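PDB 3BVO: iron-sulfur cluster co-chaperone protein HscB from Homo sapiens, which acts as a mitochondrial J-type co-chaperone in iron-sulfur cluster assembly, working with ISCU and HSPA9 and required for cluster incorporation into SDHB. Local coordinates for residues 119-130 with 184-195. Sequence-based numbering, arbitrary orientation.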
ATOM      1  N   ILE A 119     -14.797   0.846   3.466  1.00 66.37           N
ATOM      2  CA  ILE A 119     -15.274  -0.096   2.470  1.00 65.06           C
ATOM      3  C   ILE A 119     -14.354  -1.310   2.482  1.00 65.90           C
ATOM      4  O   ILE A 119     -13.144  -1.188   2.202  1.00 67.93           O
ATOM      5  CB  ILE A 119     -15.276   0.556   1.077  1.00 64.88           C
ATOM      6  CG1 ILE A 119     -16.515   1.438   0.916  1.00 63.80           C
ATOM      7  CG2 ILE A 119     -15.152  -0.502  -0.038  1.00 57.03           C
ATOM      8  CD1 ILE A 119     -16.576   2.244  -0.380  1.00 64.65           C
ATOM      9  N   GLU A 120     -14.912  -2.468   2.822  1.00 63.32           N
ATOM     10  CA  GLU A 120     -14.146  -3.706   2.833  1.00 60.88           C
ATOM     11  C   GLU A 120     -14.282  -4.412   1.489  1.00 59.60           C
ATOM     12  O   GLU A 120     -15.316  -4.313   0.829  1.00 59.34           O
ATOM     13  CB  GLU A 120     -14.590  -4.611   3.986  1.00 60.27           C
ATOM     14  CG  GLU A 120     -13.517  -5.587   4.474  1.00 54.20           C
ATOM     15  CD  GLU A 120     -12.262  -4.894   4.986  1.00 46.96           C
ATOM     16  OE1 GLU A 120     -12.380  -3.915   5.750  1.00 45.82           O
ATOM     17  OE2 GLU A 120     -11.151  -5.333   4.627  1.00 43.78           O
ATOM     18  N   ILE A 121     -13.233  -5.120   1.091  1.00 58.62           N
ATOM     19  CA  ILE A 121     -13.191  -5.773  -0.212  1.00 57.87           C
ATOM     20  C   ILE A 121     -13.295  -7.292  -0.086  1.00 57.27           C
ATOM     21  O   ILE A 121     -12.583  -7.898   0.718  1.00 57.03           O
ATOM     22  CB  ILE A 121     -11.897  -5.434  -0.988  1.00 57.83           C
ATOM     23  CG1 ILE A 121     -11.060  -4.378  -0.246  1.00 57.73           C
ATOM     24  CG2 ILE A 121     -12.228  -5.034  -2.427  1.00 55.70           C
ATOM     25  CD1 ILE A 121     -10.111  -4.960   0.806  1.00 54.03           C
ATOM     26  N   PRO A 122     -14.189  -7.911  -0.877  1.00 56.92           N
ATOM     27  CA  PRO A 122     -14.281  -9.365  -0.926  1.00 56.79           C
ATOM     28  C   PRO A 122     -13.084  -9.923  -1.687  1.00 56.69           C
ATOM     29  O   PRO A 122     -12.567  -9.260  -2.588  1.00 56.80           O
ATOM     30  CB  PRO A 122     -15.576  -9.613  -1.711  1.00 56.79           C
ATOM     31  CG  PRO A 122     -16.258  -8.282  -1.818  1.00 56.62           C
ATOM     32  CD  PRO A 122     -15.168  -7.278  -1.774  1.00 56.94           C
ATOM     33  N   GLU A 123     -12.650 -11.129  -1.327  1.00 56.40           N
ATOM     34  CA  GLU A 123     -11.393 -11.665  -1.842  1.00 56.30           C
ATOM     35  C   GLU A 123     -11.492 -12.123  -3.300  1.00 56.48           C
ATOM     36  O   GLU A 123     -11.686 -13.310  -3.589  1.00 55.98           O
ATOM     37  CB  GLU A 123     -10.863 -12.775  -0.932  1.00 56.31           C
ATOM     38  CG  GLU A 123      -9.346 -12.918  -0.969  1.00 56.10           C
ATOM     39  CD  GLU A 123      -8.813 -13.781   0.167  1.00 56.17           C
ATOM     40  OE1 GLU A 123      -9.192 -13.536   1.364  1.00 49.54           O
ATOM     41  OE2 GLU A 123      -7.999 -14.703  -0.145  1.00 55.16           O
ATOM     42  N   ARG A 124     -11.365 -11.149  -4.204  1.00 57.16           N
ATOM     43  CA  ARG A 124     -11.356 -11.364  -5.654  1.00 57.63           C
ATOM     44  C   ARG A 124     -12.578 -12.168  -6.118  1.00 57.86           C
ATOM     45  O   ARG A 124     -12.461 -13.062  -6.963  1.00 58.08           O
ATOM     46  CB  ARG A 124     -10.036 -12.035  -6.072  1.00 57.80           C
ATOM     47  CG  ARG A 124      -9.591 -11.801  -7.512  1.00 57.94           C
ATOM     48  CD  ARG A 124      -8.212 -12.412  -7.741  1.00 57.72           C
ATOM     49  NE  ARG A 124      -7.997 -12.824  -9.131  1.00 61.40           N
ATOM     50  CZ  ARG A 124      -8.110 -14.074  -9.584  1.00 61.40           C
ATOM     51  NH1 ARG A 124      -7.888 -14.335 -10.864  1.00 61.47           N
ATOM     52  NH2 ARG A 124      -8.441 -15.069  -8.767  1.00 59.89           N
ATOM     53  N   THR A 125     -13.746 -11.842  -5.560  1.00 57.89           N
ATOM     54  CA  THR A 125     -14.973 -12.595  -5.834  1.00 57.96           C
ATOM     55  C   THR A 125     -15.273 -12.615  -7.322  1.00 57.78           C
ATOM     56  O   THR A 125     -15.639 -11.601  -7.923  1.00 57.20           O
ATOM     57  CB  THR A 125     -16.198 -12.067  -5.058  1.00 58.31           C
ATOM     58  OG1 THR A 125     -15.857 -11.890  -3.680  1.00 59.29           O
ATOM     59  CG2 THR A 125     -17.360 -13.054  -5.163  1.00 57.95           C
ATOM     60  N   ASP A 126     -15.104 -13.802  -7.892  1.00 58.25           N
ATOM     61  CA  ASP A 126     -15.176 -14.030  -9.324  1.00 58.64           C
ATOM     62  C   ASP A 126     -16.576 -13.816  -9.894  1.00 59.99           C
ATOM     63  O   ASP A 126     -16.732 -13.544 -11.080  1.00 59.86           O
ATOM     64  CB  ASP A 126     -14.693 -15.451  -9.621  1.00 57.97           C
ATOM     65  CG  ASP A 126     -14.234 -15.630 -11.049  1.00 54.64           C
ATOM     66  OD1 ASP A 126     -14.500 -16.712 -11.611  1.00 52.63           O
ATOM     67  OD2 ASP A 126     -13.608 -14.701 -11.608  1.00 48.93           O
ATOM     68  N   TYR A 127     -17.589 -13.925  -9.044  1.00 61.98           N
ATOM     69  CA  TYR A 127     -18.978 -13.842  -9.491  1.00 63.81           C
ATOM     70  C   TYR A 127     -19.546 -12.432  -9.560  1.00 66.33           C
ATOM     71  O   TYR A 127     -20.289 -12.109 -10.490  1.00 66.15           O
ATOM     72  CB  TYR A 127     -19.872 -14.725  -8.622  1.00 63.07           C
ATOM     73  CG  TYR A 127     -20.222 -16.030  -9.284  1.00 59.98           C
ATOM     74  CD1 TYR A 127     -19.409 -17.151  -9.133  1.00 57.64           C
ATOM     75  CD2 TYR A 127     -21.361 -16.140 -10.078  1.00 57.53           C
ATOM     76  CE1 TYR A 127     -19.726 -18.351  -9.747  1.00 57.53           C
ATOM     77  CE2 TYR A 127     -21.690 -17.334 -10.696  1.00 57.71           C
ATOM     78  CZ  TYR A 127     -20.867 -18.436 -10.529  1.00 59.11           C
ATOM     79  OH  TYR A 127     -21.193 -19.627 -11.143  1.00 60.23           O
ATOM     80  N   GLU A 128     -19.193 -11.600  -8.582  1.00 69.18           N
ATOM     81  CA  GLU A 128     -19.739 -10.245  -8.476  1.00 71.96           C
ATOM     82  C   GLU A 128     -19.295  -9.330  -9.621  1.00 74.61           C
ATOM     83  O   GLU A 128     -19.572  -8.128  -9.604  1.00 74.42           O
ATOM     84  CB  GLU A 128     -19.383  -9.619  -7.120  1.00 71.91           C
ATOM     85  CG  GLU A 128     -19.780 -10.448  -5.893  1.00 72.35           C
ATOM     86  CD  GLU A 128     -21.264 -10.794  -5.840  1.00 73.25           C
ATOM     87  OE1 GLU A 128     -22.105  -9.900  -6.076  1.00 73.12           O
ATOM     88  OE2 GLU A 128     -21.587 -11.966  -5.549  1.00 73.52           O
HETATM   89  N   MSE A 129     -18.629  -9.910 -10.618  1.00 77.90           N
HETATM   90  CA  MSE A 129     -18.080  -9.158 -11.743  1.00 80.08           C
HETATM   91  C   MSE A 129     -19.036  -9.086 -12.931  1.00 79.24           C
HETATM   92  O   MSE A 129     -19.930  -9.921 -13.069  1.00 79.73           O
HETATM   93  CB  MSE A 129     -16.749  -9.770 -12.175  1.00 81.75           C
HETATM   94  CG  MSE A 129     -15.834  -8.818 -12.920  1.00 94.42           C
HETATM   95 SE   MSE A 129     -15.228  -7.320 -11.827  1.00113.82          SE
HETATM   96  CE  MSE A 129     -16.575  -5.985 -12.282  1.00110.99           C
ATOM     97  N   ASP A 130     -18.840  -8.087 -13.789  1.00 77.77           N
ATOM     98  CA  ASP A 130     -19.682  -7.903 -14.966  1.00 76.25           C
ATOM     99  C   ASP A 130     -19.171  -8.687 -16.171  1.00 75.13           C
ATOM    100  O   ASP A 130     -18.005  -9.085 -16.227  1.00 74.51           O
ATOM    101  CB  ASP A 130     -19.811  -6.422 -15.322  1.00 76.07           C
ATOM    102  CG  ASP A 130     -18.651  -5.924 -16.148  1.00 74.92           C
ATOM    103  OD1 ASP A 130     -17.594  -5.621 -15.563  1.00 75.98           O
ATOM    104  OD2 ASP A 130     -18.796  -5.835 -17.384  1.00 72.23           O
ATOM    105  N   LYS A 184     -13.839   0.943  -6.176  1.00 68.22           N
ATOM    106  CA  LYS A 184     -13.810  -0.429  -5.725  1.00 69.14           C
ATOM    107  C   LYS A 184     -13.950  -1.321  -6.921  1.00 70.33           C
ATOM    108  O   LYS A 184     -13.259  -2.332  -7.033  1.00 71.24           O
ATOM    109  CB  LYS A 184     -14.943  -0.731  -4.742  1.00 70.80           C
ATOM    110  CG  LYS A 184     -14.921  -2.161  -4.177  1.00 69.34           C
ATOM    111  CD  LYS A 184     -16.093  -2.447  -3.228  1.00 68.55           C
ATOM    112  CE  LYS A 184     -15.815  -3.744  -2.447  1.00 72.01           C
ATOM    113  NZ  LYS A 184     -16.860  -4.125  -1.459  1.00 70.05           N
ATOM    114  N   GLU A 185     -14.846  -0.947  -7.824  1.00 70.95           N
ATOM    115  CA  GLU A 185     -14.969  -1.686  -9.073  1.00 70.99           C
ATOM    116  C   GLU A 185     -13.609  -1.804  -9.757  1.00 69.79           C
ATOM    117  O   GLU A 185     -13.050  -2.897  -9.827  1.00 70.31           O
ATOM    118  CB  GLU A 185     -16.008  -1.055  -9.996  1.00 71.18           C
ATOM    119  CG  GLU A 185     -16.085  -1.722 -11.358  1.00 74.19           C
ATOM    120  CD  GLU A 185     -17.503  -1.864 -11.891  1.00 76.00           C
ATOM    121  OE1 GLU A 185     -18.422  -1.144 -11.432  1.00 78.97           O
ATOM    122  OE2 GLU A 185     -17.698  -2.714 -12.784  1.00 79.06           O
ATOM    123  N   ILE A 186     -13.063  -0.681 -10.206  1.00 68.45           N
ATOM    124  CA  ILE A 186     -11.814  -0.679 -10.955  1.00 68.09           C
ATOM    125  C   ILE A 186     -10.672  -1.346 -10.205  1.00 69.35           C
ATOM    126  O   ILE A 186      -9.903  -2.084 -10.810  1.00 70.50           O
ATOM    127  CB  ILE A 186     -11.398   0.724 -11.360  1.00 67.65           C
ATOM    128  CG1 ILE A 186     -12.605   1.488 -11.917  1.00 66.77           C
ATOM    129  CG2 ILE A 186     -10.291   0.652 -12.376  1.00 67.86           C
ATOM    130  CD1 ILE A 186     -12.343   2.936 -12.183  1.00 67.94           C
ATOM    131  N   LEU A 187     -10.566  -1.122  -8.894  1.00 69.12           N
ATOM    132  CA  LEU A 187      -9.484  -1.745  -8.134  1.00 68.27           C
ATOM    133  C   LEU A 187      -9.613  -3.257  -8.115  1.00 68.69           C
ATOM    134  O   LEU A 187      -8.611  -3.958  -8.189  1.00 69.75           O
ATOM    135  CB  LEU A 187      -9.347  -1.163  -6.725  1.00 67.55           C
ATOM    136  CG  LEU A 187      -8.687   0.229  -6.670  1.00 66.13           C
ATOM    137  CD1 LEU A 187      -9.039   0.941  -5.390  1.00 65.19           C
ATOM    138  CD2 LEU A 187      -7.166   0.202  -6.845  1.00 63.03           C
ATOM    139  N   THR A 188     -10.838  -3.768  -8.053  1.00 68.68           N
ATOM    140  CA  THR A 188     -11.038  -5.215  -8.155  1.00 69.55           C
ATOM    141  C   THR A 188     -10.562  -5.725  -9.513  1.00 69.77           C
ATOM    142  O   THR A 188     -10.146  -6.873  -9.638  1.00 69.58           O
ATOM    143  CB  THR A 188     -12.520  -5.651  -7.905  1.00 69.68           C
ATOM    144  OG1 THR A 188     -12.976  -5.124  -6.661  1.00 70.50           O
ATOM    145  CG2 THR A 188     -12.637  -7.160  -7.823  1.00 67.14           C
ATOM    146  N   LYS A 189     -10.622  -4.868 -10.527  1.00 70.47           N
ATOM    147  CA  LYS A 189     -10.148  -5.240 -11.850  1.00 71.38           C
ATOM    148  C   LYS A 189      -8.646  -5.266 -11.839  1.00 72.92           C
ATOM    149  O   LYS A 189      -8.033  -6.206 -12.300  1.00 72.61           O
ATOM    150  CB  LYS A 189     -10.651  -4.281 -12.928  1.00 70.89           C
ATOM    151  CG  LYS A 189     -12.107  -4.470 -13.316  1.00 68.58           C
ATOM    152  CD  LYS A 189     -12.452  -3.628 -14.519  1.00 66.67           C
ATOM    153  CE  LYS A 189     -13.947  -3.595 -14.777  1.00 70.13           C
ATOM    154  NZ  LYS A 189     -14.234  -2.873 -16.050  1.00 72.49           N
HETATM  155  N   MSE A 190      -8.049  -4.230 -11.283  1.00 76.35           N
HETATM  156  CA  MSE A 190      -6.603  -4.133 -11.273  1.00 80.72           C
HETATM  157  C   MSE A 190      -5.973  -5.318 -10.561  1.00 79.30           C
HETATM  158  O   MSE A 190      -4.838  -5.704 -10.868  1.00 79.89           O
HETATM  159  CB  MSE A 190      -6.158  -2.835 -10.635  1.00 79.31           C
HETATM  160  CG  MSE A 190      -6.387  -1.630 -11.507  1.00 79.29           C
HETATM  161 SE   MSE A 190      -6.041   0.018 -10.496  1.00 89.39          SE
HETATM  162  CE  MSE A 190      -4.314  -0.452  -9.667  1.00 69.66           C
ATOM    163  N   ARG A 191      -6.713  -5.914  -9.634  1.00 77.52           N
ATOM    164  CA  ARG A 191      -6.207  -7.092  -8.963  1.00 77.14           C
ATOM    165  C   ARG A 191      -5.976  -8.234  -9.974  1.00 77.14           C
ATOM    166  O   ARG A 191      -4.917  -8.883  -9.953  1.00 76.88           O
ATOM    167  CB  ARG A 191      -7.109  -7.518  -7.804  1.00 76.75           C
ATOM    168  CG  ARG A 191      -6.305  -8.065  -6.631  1.00 78.12           C
ATOM    169  CD  ARG A 191      -7.150  -8.780  -5.602  1.00 83.45           C
ATOM    170  NE  ARG A 191      -8.390  -8.064  -5.345  1.00 88.05           N
ATOM    171  CZ  ARG A 191      -8.997  -7.980  -4.167  1.00 89.57           C
ATOM    172  NH1 ARG A 191     -10.131  -7.295  -4.065  1.00 91.96           N
ATOM    173  NH2 ARG A 191      -8.477  -8.560  -3.093  1.00 88.20           N
ATOM    174  N   TYR A 192      -6.946  -8.449 -10.869  1.00 76.17           N
ATOM    175  CA  TYR A 192      -6.807  -9.435 -11.939  1.00 74.93           C
ATOM    176  C   TYR A 192      -5.549  -9.234 -12.753  1.00 74.15           C
ATOM    177  O   TYR A 192      -4.716 -10.137 -12.868  1.00 74.57           O
ATOM    178  CB  TYR A 192      -8.027  -9.450 -12.852  1.00 74.60           C
ATOM    179  CG  TYR A 192      -9.186 -10.188 -12.230  1.00 80.86           C
ATOM    180  CD1 TYR A 192      -9.285 -11.588 -12.317  1.00 81.50           C
ATOM    181  CD2 TYR A 192     -10.182  -9.497 -11.532  1.00 81.09           C
ATOM    182  CE1 TYR A 192     -10.360 -12.272 -11.726  1.00 80.77           C
ATOM    183  CE2 TYR A 192     -11.258 -10.172 -10.944  1.00 79.28           C
ATOM    184  CZ  TYR A 192     -11.337 -11.552 -11.042  1.00 78.40           C
ATOM    185  OH  TYR A 192     -12.397 -12.207 -10.459  1.00 82.08           O
ATOM    186  N   PHE A 193      -5.391  -8.041 -13.299  1.00 72.84           N
ATOM    187  CA  PHE A 193      -4.261  -7.797 -14.166  1.00 72.29           C
ATOM    188  C   PHE A 193      -2.917  -7.927 -13.470  1.00 72.39           C
ATOM    189  O   PHE A 193      -1.959  -8.332 -14.109  1.00 73.27           O
ATOM    190  CB  PHE A 193      -4.417  -6.484 -14.923  1.00 72.42           C
ATOM    191  CG  PHE A 193      -5.402  -6.570 -16.053  1.00 72.51           C
ATOM    192  CD1 PHE A 193      -6.752  -6.837 -15.804  1.00 73.78           C
ATOM    193  CD2 PHE A 193      -4.989  -6.414 -17.362  1.00 69.73           C
ATOM    194  CE1 PHE A 193      -7.673  -6.946 -16.845  1.00 70.83           C
ATOM    195  CE2 PHE A 193      -5.906  -6.518 -18.409  1.00 72.68           C
ATOM    196  CZ  PHE A 193      -7.253  -6.782 -18.146  1.00 71.51           C
ATOM    197  N   SER A 194      -2.850  -7.638 -12.168  1.00 72.07           N
ATOM    198  CA  SER A 194      -1.615  -7.855 -11.396  1.00 71.47           C
ATOM    199  C   SER A 194      -1.204  -9.308 -11.396  1.00 71.64           C
ATOM    200  O   SER A 194      -0.053  -9.628 -11.678  1.00 72.58           O
ATOM    201  CB  SER A 194      -1.776  -7.398  -9.963  1.00 71.18           C
ATOM    202  OG  SER A 194      -1.878  -5.996  -9.933  1.00 78.05           O
ATOM    203  N   ASN A 195      -2.143 -10.191 -11.074  1.00 71.23           N
ATOM    204  CA  ASN A 195      -1.910 -11.616 -11.223  1.00 71.43           C
ATOM    205  C   ASN A 195      -1.378 -11.961 -12.619  1.00 70.33           C
ATOM    206  O   ASN A 195      -0.316 -12.556 -12.758  1.00 69.63           O
ATOM    207  CB  ASN A 195      -3.185 -12.397 -10.918  1.00 72.08           C
ATOM    208  CG  ASN A 195      -3.591 -12.292  -9.470  1.00 77.71           C
ATOM    209  OD1 ASN A 195      -4.773 -12.395  -9.137  1.00 84.05           O
ATOM    210  ND2 ASN A 195      -2.612 -12.087  -8.591  1.00 80.55           N
TER
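Arg124 lies over one face of the Tyr192 ring, its NE 3.5 Å above the ring plane and offset toward the rim. Its CG makes a CH-pi contact over that face, 4.3 Å from the ring centroid. Guanidinium and ring planes are 46° apart, so the guanidinium is tilted on the ring and not stacked flat. With chi1 at -155° the chain turns away from the backbone N and runs extended to NE, across the ring, between Tyr192 CE1 on one guanidinium face and Asn195 OD1 on the other. At the ring's edge, Tyr192 OH donates to the anti lone pair of Asp126 OD2 at 3.0 Å. The Arg191 guanidinium has the backbone N of Arg124 over one face and Ile121 CG2 at its edge. Nearer the N-terminal end of the helix, the fully extended Lys184 lays CD against Ile119 CG2 and CE against Ile121 CG2, and NZ donates to Glu120 O at 2.8 Å, in the carbonyl plane. Selenomethionine Met129 sets CE 3.5 Å from Glu185 OE2. The contact thus lays the loop linking helices 106-116 and 131-146 along helix 180-203; Tyr192 also meets Phe133 of helix 131-146 edge-to-face, while Leu187 packs on Leu111 of helix 106-116.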